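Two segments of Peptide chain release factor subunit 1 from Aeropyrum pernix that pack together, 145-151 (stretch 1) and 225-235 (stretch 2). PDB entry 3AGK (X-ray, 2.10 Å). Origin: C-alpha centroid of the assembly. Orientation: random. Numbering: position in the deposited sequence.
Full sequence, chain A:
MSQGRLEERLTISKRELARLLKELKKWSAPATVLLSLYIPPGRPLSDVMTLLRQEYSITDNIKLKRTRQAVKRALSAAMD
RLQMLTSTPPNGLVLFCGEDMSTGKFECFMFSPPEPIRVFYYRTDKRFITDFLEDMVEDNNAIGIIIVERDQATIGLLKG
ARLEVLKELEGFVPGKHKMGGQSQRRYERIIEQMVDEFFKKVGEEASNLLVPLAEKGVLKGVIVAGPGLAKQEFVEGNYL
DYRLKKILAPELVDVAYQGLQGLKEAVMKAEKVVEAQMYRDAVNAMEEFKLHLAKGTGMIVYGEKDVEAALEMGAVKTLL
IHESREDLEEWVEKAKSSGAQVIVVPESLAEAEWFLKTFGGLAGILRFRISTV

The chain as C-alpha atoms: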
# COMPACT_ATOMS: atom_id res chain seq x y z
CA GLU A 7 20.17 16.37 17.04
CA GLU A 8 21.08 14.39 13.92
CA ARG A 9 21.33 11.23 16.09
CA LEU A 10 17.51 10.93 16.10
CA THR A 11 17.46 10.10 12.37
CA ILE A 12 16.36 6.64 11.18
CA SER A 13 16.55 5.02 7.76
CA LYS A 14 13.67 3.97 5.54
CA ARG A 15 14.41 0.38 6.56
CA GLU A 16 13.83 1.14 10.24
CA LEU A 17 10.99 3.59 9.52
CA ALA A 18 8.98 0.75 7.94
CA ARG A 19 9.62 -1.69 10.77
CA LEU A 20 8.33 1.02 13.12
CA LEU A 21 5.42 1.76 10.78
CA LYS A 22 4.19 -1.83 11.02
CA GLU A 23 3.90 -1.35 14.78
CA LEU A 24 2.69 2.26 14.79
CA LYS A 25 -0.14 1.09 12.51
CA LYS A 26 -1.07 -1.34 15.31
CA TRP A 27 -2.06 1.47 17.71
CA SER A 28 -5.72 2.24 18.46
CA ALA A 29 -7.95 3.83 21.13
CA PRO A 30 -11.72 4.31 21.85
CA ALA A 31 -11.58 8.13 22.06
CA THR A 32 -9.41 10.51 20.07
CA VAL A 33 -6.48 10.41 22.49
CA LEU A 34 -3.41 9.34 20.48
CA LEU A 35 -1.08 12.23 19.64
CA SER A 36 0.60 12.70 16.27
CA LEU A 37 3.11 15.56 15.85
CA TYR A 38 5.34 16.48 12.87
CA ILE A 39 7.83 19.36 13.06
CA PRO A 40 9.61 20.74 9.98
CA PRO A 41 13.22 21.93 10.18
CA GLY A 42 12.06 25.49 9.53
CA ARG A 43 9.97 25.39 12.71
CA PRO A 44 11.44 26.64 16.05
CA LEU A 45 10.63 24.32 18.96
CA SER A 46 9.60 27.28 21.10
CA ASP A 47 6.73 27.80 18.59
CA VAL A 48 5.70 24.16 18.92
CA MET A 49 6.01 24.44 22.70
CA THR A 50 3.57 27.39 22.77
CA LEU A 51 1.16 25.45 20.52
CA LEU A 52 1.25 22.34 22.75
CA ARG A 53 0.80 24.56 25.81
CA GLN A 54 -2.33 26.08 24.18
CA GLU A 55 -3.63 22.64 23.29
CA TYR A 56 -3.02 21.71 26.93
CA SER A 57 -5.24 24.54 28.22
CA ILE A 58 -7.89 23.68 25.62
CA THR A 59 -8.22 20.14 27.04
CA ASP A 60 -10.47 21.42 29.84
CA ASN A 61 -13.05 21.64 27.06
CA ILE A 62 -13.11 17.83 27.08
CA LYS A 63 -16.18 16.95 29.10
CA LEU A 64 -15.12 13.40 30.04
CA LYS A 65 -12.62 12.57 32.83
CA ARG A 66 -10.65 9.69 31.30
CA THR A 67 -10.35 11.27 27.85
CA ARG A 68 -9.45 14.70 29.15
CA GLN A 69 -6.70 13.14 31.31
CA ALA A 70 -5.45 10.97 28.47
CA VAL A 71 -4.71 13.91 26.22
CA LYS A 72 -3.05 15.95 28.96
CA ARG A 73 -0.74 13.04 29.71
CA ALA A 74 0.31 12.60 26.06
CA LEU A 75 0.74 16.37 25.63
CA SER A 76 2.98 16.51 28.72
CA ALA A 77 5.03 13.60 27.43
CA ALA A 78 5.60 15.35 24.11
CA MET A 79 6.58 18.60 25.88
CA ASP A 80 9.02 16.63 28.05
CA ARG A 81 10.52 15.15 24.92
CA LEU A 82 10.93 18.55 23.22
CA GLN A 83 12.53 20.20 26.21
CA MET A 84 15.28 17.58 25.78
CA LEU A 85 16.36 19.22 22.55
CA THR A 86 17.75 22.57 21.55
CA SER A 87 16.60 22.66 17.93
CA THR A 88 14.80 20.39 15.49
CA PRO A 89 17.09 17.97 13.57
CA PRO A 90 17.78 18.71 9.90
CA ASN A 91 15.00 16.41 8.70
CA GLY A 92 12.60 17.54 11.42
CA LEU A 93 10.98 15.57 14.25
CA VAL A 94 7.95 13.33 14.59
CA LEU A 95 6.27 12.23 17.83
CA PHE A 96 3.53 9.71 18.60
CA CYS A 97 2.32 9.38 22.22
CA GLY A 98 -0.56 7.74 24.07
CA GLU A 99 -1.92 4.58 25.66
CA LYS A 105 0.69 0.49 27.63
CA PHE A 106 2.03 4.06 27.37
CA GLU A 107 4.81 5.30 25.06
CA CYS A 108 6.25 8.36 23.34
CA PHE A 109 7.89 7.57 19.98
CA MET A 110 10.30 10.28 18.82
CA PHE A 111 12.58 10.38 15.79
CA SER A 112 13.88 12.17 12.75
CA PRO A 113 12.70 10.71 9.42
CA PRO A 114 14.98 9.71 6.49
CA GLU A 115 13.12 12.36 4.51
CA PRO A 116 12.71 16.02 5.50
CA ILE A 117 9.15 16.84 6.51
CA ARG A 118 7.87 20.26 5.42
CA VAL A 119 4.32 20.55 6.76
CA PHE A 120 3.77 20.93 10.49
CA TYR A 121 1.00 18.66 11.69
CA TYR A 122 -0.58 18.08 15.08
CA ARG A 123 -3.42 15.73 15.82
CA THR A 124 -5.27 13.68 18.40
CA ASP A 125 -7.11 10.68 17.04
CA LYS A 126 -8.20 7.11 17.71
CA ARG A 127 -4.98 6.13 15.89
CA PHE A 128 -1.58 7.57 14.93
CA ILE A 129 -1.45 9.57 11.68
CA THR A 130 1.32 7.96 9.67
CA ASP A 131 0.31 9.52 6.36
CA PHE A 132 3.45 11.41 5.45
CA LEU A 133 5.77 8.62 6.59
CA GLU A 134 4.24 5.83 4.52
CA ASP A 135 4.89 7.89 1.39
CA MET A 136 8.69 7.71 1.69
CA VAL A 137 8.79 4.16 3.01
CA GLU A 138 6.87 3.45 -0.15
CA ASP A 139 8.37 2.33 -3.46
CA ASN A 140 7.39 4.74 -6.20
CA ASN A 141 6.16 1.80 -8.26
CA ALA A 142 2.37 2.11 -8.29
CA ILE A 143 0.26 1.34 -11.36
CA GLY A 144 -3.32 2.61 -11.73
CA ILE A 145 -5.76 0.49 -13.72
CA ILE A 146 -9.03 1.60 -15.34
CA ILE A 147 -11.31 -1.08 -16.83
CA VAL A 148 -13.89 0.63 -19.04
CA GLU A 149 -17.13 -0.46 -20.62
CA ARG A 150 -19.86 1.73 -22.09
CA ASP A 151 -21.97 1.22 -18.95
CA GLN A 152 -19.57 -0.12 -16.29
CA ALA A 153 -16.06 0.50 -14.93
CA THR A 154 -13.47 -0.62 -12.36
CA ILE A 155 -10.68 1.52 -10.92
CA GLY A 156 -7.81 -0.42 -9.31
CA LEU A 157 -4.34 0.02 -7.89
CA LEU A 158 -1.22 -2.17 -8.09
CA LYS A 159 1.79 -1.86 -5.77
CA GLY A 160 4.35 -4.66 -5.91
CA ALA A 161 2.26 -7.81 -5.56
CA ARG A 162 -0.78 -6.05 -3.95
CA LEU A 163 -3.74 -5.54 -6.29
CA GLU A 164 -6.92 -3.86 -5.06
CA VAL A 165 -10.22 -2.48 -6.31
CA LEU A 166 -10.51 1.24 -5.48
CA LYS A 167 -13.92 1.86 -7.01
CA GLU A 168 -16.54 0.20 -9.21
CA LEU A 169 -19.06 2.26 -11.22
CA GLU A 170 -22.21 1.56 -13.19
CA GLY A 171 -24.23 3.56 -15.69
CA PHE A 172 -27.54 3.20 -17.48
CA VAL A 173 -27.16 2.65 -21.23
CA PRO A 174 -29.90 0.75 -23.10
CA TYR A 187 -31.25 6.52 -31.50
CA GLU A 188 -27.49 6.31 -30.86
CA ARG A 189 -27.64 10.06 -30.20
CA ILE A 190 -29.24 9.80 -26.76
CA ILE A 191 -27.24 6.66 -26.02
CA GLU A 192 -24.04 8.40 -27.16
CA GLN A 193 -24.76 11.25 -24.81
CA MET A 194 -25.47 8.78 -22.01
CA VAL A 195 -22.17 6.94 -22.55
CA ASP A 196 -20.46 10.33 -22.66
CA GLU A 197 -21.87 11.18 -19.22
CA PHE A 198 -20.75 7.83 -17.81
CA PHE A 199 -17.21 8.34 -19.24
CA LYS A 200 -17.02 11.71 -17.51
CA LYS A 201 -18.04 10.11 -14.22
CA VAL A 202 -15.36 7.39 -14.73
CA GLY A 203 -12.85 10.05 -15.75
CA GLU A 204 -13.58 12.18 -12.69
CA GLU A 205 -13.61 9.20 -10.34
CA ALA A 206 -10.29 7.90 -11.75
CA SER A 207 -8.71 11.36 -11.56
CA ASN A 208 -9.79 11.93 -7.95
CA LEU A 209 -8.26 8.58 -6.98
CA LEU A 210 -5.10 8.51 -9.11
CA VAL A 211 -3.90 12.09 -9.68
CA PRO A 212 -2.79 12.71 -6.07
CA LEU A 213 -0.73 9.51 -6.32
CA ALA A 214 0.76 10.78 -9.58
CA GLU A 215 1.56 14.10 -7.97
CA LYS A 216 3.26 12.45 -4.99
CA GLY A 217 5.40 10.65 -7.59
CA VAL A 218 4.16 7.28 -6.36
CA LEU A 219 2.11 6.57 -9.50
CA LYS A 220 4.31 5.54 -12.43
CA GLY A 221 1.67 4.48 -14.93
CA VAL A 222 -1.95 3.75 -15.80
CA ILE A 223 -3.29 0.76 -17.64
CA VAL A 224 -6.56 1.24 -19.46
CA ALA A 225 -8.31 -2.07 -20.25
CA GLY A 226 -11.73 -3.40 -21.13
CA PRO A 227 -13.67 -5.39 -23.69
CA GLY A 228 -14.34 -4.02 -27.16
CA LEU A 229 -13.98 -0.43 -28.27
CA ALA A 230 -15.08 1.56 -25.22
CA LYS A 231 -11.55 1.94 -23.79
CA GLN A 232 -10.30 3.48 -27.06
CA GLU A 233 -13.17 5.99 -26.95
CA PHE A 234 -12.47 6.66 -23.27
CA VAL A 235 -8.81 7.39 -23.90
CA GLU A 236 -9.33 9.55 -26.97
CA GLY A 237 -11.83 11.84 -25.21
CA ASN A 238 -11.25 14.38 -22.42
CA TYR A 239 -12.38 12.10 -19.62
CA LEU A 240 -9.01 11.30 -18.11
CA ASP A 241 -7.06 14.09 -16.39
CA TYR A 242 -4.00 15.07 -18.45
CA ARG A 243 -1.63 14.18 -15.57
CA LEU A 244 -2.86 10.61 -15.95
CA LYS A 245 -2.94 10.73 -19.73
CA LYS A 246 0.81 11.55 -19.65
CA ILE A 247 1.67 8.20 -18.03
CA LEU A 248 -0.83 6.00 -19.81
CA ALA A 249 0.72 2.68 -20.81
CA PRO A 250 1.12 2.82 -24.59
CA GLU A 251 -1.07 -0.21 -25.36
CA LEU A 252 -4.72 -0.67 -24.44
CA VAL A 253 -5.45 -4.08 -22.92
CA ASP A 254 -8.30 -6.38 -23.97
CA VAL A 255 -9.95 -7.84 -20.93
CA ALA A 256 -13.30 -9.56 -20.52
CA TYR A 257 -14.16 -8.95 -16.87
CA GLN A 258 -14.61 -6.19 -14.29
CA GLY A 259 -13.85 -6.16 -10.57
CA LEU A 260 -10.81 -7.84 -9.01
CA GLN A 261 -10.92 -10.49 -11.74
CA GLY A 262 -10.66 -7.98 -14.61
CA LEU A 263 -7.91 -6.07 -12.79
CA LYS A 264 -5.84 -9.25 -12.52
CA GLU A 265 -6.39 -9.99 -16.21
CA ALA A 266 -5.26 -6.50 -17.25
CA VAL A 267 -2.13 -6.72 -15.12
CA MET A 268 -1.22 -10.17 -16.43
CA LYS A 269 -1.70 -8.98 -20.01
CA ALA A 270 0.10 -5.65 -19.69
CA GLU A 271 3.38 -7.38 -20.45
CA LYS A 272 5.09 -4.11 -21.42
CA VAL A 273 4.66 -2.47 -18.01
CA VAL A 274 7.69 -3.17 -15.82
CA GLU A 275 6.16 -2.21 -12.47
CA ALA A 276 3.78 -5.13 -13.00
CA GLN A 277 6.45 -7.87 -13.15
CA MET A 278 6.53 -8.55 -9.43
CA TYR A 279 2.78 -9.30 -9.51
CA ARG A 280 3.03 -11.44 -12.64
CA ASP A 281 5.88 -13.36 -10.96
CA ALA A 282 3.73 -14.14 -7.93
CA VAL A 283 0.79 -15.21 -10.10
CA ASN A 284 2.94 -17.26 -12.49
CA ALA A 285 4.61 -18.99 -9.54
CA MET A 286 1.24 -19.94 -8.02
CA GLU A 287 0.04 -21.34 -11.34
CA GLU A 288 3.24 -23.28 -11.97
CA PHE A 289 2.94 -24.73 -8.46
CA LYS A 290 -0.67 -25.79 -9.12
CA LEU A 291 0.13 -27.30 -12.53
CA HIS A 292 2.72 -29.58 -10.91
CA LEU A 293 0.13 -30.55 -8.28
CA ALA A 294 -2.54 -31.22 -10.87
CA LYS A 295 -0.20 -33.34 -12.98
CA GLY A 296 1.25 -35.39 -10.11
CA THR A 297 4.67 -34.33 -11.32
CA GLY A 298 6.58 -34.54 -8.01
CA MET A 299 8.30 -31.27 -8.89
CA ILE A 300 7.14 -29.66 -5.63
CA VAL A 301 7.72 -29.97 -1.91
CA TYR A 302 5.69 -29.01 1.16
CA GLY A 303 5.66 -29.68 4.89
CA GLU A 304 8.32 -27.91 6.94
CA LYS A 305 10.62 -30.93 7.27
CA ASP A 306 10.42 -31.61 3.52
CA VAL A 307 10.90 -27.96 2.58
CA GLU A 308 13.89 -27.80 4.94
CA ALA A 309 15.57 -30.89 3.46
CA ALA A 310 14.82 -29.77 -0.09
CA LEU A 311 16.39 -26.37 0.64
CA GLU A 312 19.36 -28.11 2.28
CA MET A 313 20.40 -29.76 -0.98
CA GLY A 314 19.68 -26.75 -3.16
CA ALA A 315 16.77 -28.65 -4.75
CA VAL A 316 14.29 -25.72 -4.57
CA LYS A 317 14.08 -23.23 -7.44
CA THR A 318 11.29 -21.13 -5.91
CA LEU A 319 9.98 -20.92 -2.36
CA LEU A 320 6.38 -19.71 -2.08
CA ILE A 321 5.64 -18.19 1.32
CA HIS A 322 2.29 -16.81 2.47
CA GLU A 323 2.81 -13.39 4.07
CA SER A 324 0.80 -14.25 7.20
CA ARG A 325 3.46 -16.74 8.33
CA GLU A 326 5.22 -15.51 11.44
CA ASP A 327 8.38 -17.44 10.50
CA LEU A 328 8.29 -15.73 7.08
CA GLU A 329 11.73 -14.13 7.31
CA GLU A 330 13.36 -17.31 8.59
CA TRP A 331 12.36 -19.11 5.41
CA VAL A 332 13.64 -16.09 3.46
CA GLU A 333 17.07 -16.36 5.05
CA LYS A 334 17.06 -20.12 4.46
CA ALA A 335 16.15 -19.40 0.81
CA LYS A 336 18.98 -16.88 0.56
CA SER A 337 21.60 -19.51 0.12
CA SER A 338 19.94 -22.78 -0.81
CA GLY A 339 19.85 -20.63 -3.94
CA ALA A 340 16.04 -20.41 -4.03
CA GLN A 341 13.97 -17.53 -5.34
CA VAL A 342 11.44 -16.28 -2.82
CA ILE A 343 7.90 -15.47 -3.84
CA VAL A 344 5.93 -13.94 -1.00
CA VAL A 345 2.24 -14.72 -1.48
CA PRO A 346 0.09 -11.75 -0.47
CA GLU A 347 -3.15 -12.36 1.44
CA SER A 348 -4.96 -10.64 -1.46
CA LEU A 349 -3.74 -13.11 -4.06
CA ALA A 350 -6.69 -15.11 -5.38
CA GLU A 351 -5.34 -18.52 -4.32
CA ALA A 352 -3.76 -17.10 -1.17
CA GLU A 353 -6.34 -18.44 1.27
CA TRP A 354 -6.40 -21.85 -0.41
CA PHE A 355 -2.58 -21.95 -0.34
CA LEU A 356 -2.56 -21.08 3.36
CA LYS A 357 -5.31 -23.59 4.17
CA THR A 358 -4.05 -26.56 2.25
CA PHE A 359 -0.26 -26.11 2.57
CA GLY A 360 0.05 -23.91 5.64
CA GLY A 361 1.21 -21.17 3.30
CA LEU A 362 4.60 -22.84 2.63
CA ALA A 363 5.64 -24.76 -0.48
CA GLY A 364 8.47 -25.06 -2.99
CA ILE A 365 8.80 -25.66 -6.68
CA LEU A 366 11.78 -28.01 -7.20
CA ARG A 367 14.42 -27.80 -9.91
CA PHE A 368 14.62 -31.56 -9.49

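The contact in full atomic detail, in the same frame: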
# COMPACT_ATOMS: atom_id res chain seq x y z
N ILE A 145 -5.09 1.25 -12.67
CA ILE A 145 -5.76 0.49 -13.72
C ILE A 145 -7.22 0.96 -13.82
O ILE A 145 -7.91 1.07 -12.79
CB ILE A 145 -5.73 -1.01 -13.43
CG1 ILE A 145 -4.31 -1.45 -13.07
CG2 ILE A 145 -6.30 -1.83 -14.62
CD1 ILE A 145 -4.27 -2.52 -12.04
N ILE A 146 -7.64 1.26 -15.04
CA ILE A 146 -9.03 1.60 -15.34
C ILE A 146 -9.56 0.59 -16.36
O ILE A 146 -9.05 0.49 -17.47
CB ILE A 146 -9.18 3.04 -15.89
CG1 ILE A 146 -8.55 4.05 -14.93
CG2 ILE A 146 -10.64 3.39 -16.12
CD1 ILE A 146 -8.16 5.38 -15.56
N ILE A 147 -10.55 -0.21 -15.94
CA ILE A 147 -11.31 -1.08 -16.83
C ILE A 147 -12.59 -0.34 -17.25
O ILE A 147 -13.36 0.10 -16.39
CB ILE A 147 -11.68 -2.42 -16.16
CG1 ILE A 147 -10.43 -3.11 -15.62
CG2 ILE A 147 -12.41 -3.34 -17.14
CD1 ILE A 147 -10.75 -4.30 -14.77
N VAL A 148 -12.79 -0.19 -18.55
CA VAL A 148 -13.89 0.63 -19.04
C VAL A 148 -14.80 -0.16 -19.95
O VAL A 148 -14.35 -0.87 -20.85
CB VAL A 148 -13.43 1.84 -19.88
CG1 VAL A 148 -14.59 2.82 -20.02
CG2 VAL A 148 -12.23 2.52 -19.26
N GLU A 149 -16.10 -0.02 -19.70
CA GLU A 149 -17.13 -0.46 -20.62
C GLU A 149 -18.08 0.71 -20.78
O GLU A 149 -18.08 1.64 -19.96
CB GLU A 149 -17.90 -1.64 -20.05
CG GLU A 149 -17.21 -2.96 -20.22
CD GLU A 149 -18.06 -4.12 -19.73
OE1 GLU A 149 -18.94 -4.58 -20.50
OE2 GLU A 149 -17.85 -4.58 -18.59
N ARG A 150 -18.90 0.67 -21.82
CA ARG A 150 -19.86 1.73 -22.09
C ARG A 150 -20.72 2.05 -20.86
O ARG A 150 -21.11 3.20 -20.65
CB ARG A 150 -20.78 1.32 -23.23
CG ARG A 150 -21.83 0.31 -22.80
CD ARG A 150 -22.36 -0.52 -23.97
NE ARG A 150 -23.24 0.26 -24.84
CZ ARG A 150 -24.49 -0.09 -25.14
NH1 ARG A 150 -25.02 -1.19 -24.63
NH2 ARG A 150 -25.21 0.68 -25.94
N ASP A 151 -21.03 1.03 -20.06
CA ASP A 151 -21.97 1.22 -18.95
C ASP A 151 -21.46 0.67 -17.61
O ASP A 151 -22.25 0.46 -16.68
CB ASP A 151 -23.31 0.56 -19.28
CG ASP A 151 -23.21 -0.94 -19.29
OD1 ASP A 151 -22.07 -1.45 -19.33
OD2 ASP A 151 -24.25 -1.62 -19.25
N ALA A 225 -7.90 -0.78 -19.69
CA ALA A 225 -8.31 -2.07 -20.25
C ALA A 225 -9.82 -2.13 -20.40
O ALA A 225 -10.53 -1.25 -19.94
CB ALA A 225 -7.85 -3.20 -19.36
N GLY A 226 -10.31 -3.19 -21.01
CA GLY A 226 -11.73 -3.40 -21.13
C GLY A 226 -12.05 -4.22 -22.36
O GLY A 226 -11.18 -4.44 -23.21
N PRO A 227 -13.29 -4.67 -22.47
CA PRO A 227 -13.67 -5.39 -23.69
C PRO A 227 -14.11 -4.42 -24.79
O PRO A 227 -14.63 -3.34 -24.50
CB PRO A 227 -14.85 -6.24 -23.22
CG PRO A 227 -15.48 -5.42 -22.13
CD PRO A 227 -14.35 -4.71 -21.43
N GLY A 228 -13.87 -4.80 -26.03
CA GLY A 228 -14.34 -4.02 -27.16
C GLY A 228 -13.76 -2.63 -27.25
O GLY A 228 -12.65 -2.37 -26.76
N LEU A 229 -14.52 -1.72 -27.84
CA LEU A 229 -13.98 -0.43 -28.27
C LEU A 229 -14.06 0.68 -27.22
O LEU A 229 -13.43 1.73 -27.38
CB LEU A 229 -14.70 0.01 -29.54
CG LEU A 229 -13.87 0.71 -30.60
CD1 LEU A 229 -12.62 -0.09 -30.97
CD2 LEU A 229 -14.74 0.94 -31.82
N ALA A 230 -14.81 0.46 -26.15
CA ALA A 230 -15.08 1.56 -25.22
C ALA A 230 -13.81 2.24 -24.67
O ALA A 230 -13.77 3.47 -24.51
CB ALA A 230 -15.99 1.11 -24.10
N LYS A 231 -12.79 1.43 -24.38
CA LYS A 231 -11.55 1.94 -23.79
C LYS A 231 -10.79 2.88 -24.75
O LYS A 231 -10.14 3.83 -24.31
CB LYS A 231 -10.64 0.77 -23.36
CG LYS A 231 -10.28 -0.17 -24.52
CD LYS A 231 -9.39 -1.34 -24.08
CE LYS A 231 -9.14 -2.31 -25.24
NZ LYS A 231 -10.26 -3.28 -25.40
N GLN A 232 -10.88 2.59 -26.05
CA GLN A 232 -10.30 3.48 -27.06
C GLN A 232 -11.03 4.83 -27.05
O GLN A 232 -10.40 5.90 -27.06
CB GLN A 232 -10.37 2.86 -28.46
CG GLN A 232 -9.57 1.56 -28.64
CD GLN A 232 -9.28 1.23 -30.10
OE1 GLN A 232 -9.48 2.07 -30.98
NE2 GLN A 232 -8.79 0.01 -30.36
N GLU A 233 -12.36 4.78 -27.02
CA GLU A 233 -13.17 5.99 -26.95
C GLU A 233 -12.83 6.75 -25.67
O GLU A 233 -12.61 7.97 -25.69
CB GLU A 233 -14.67 5.65 -27.03
CG GLU A 233 -15.06 4.98 -28.37
CD GLU A 233 -16.55 4.57 -28.48
OE1 GLU A 233 -17.24 4.40 -27.45
OE2 GLU A 233 -17.01 4.40 -29.63
N PHE A 234 -12.74 6.03 -24.56
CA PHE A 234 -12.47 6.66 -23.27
C PHE A 234 -11.15 7.42 -23.28
O PHE A 234 -11.04 8.52 -22.74
CB PHE A 234 -12.44 5.60 -22.16
CG PHE A 234 -12.14 6.15 -20.81
CD1 PHE A 234 -13.12 6.85 -20.09
CD2 PHE A 234 -10.88 5.97 -20.24
CE1 PHE A 234 -12.85 7.37 -18.83
CE2 PHE A 234 -10.61 6.48 -18.98
CZ PHE A 234 -11.59 7.18 -18.27
N VAL A 235 -10.14 6.80 -23.88
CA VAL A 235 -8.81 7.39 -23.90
C VAL A 235 -8.70 8.56 -24.87
O VAL A 235 -8.03 9.55 -24.61
CB VAL A 235 -7.72 6.32 -24.19
CG1 VAL A 235 -6.48 6.97 -24.70
CG2 VAL A 235 -7.41 5.56 -22.92
O HOH W 1 -13.36 -1.31 -23.40

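Two backbone hydrogen bonds anchor the contact, and both involve Ala 225. Ala 225 N donates to Ile 146 O at 2.8 Å with an N-H...O angle of 169°, and Val 148 N donates to Ala 225 O at 2.9 Å and 158°. Because the partners of Ala 225 lie on either side of Ile 147 in sequence, the pattern is that of a parallel bridge between Ile 147 and Ala 225, whose CA atoms are 4.7 Å apart. Ile 147 CA also approaches Ala 225 O to 3.2 Å, with 148° at the hydrogen, a CA-H...O contact supplementing the pair.

Beyond the bridge the two stretches are also joined through water. Water 1 donates to Val 148 O (2.8 Å) and to Pro 227 O (2.6 Å) and accepts from Lys 231 N (3.0 Å), so it links the strand carbonyl to the turn and the helix. Within the second stretch, Lys 231 NZ donates to Gly 226 O (2.6 Å) and Gly 228 O (2.9 Å), tying the helical Lys 231 back to the backbone at Gly 226 and Gly 228.

Gly 226 fits tightly: an ideal CB would lie 2.3 Å from Val 148 O, a clash, and its phi/psi of 152/169 independently calls for glycine.

Packing centres on Val 148, which has the largest covered area of any residue here. Val 148 CG2 sits 4.2 Å from the centroid of the Phe 234 ring, 25° off the normal, and 3.8 Å from Phe 234 CD2, the geometry of a CH-pi contact over one face. Ile 146 CG2 reaches Phe 234 CE2 at 4.2 Å, obliquely to the ring. Farther along, Ala 230 points toward the strand and Ala 230 CB lies 3.7 Å from Arg 150 N; the small methyl rests against backbone. Glu 149 CG also packs on Pro 227 CG at 3.6 Å through its aliphatic portion.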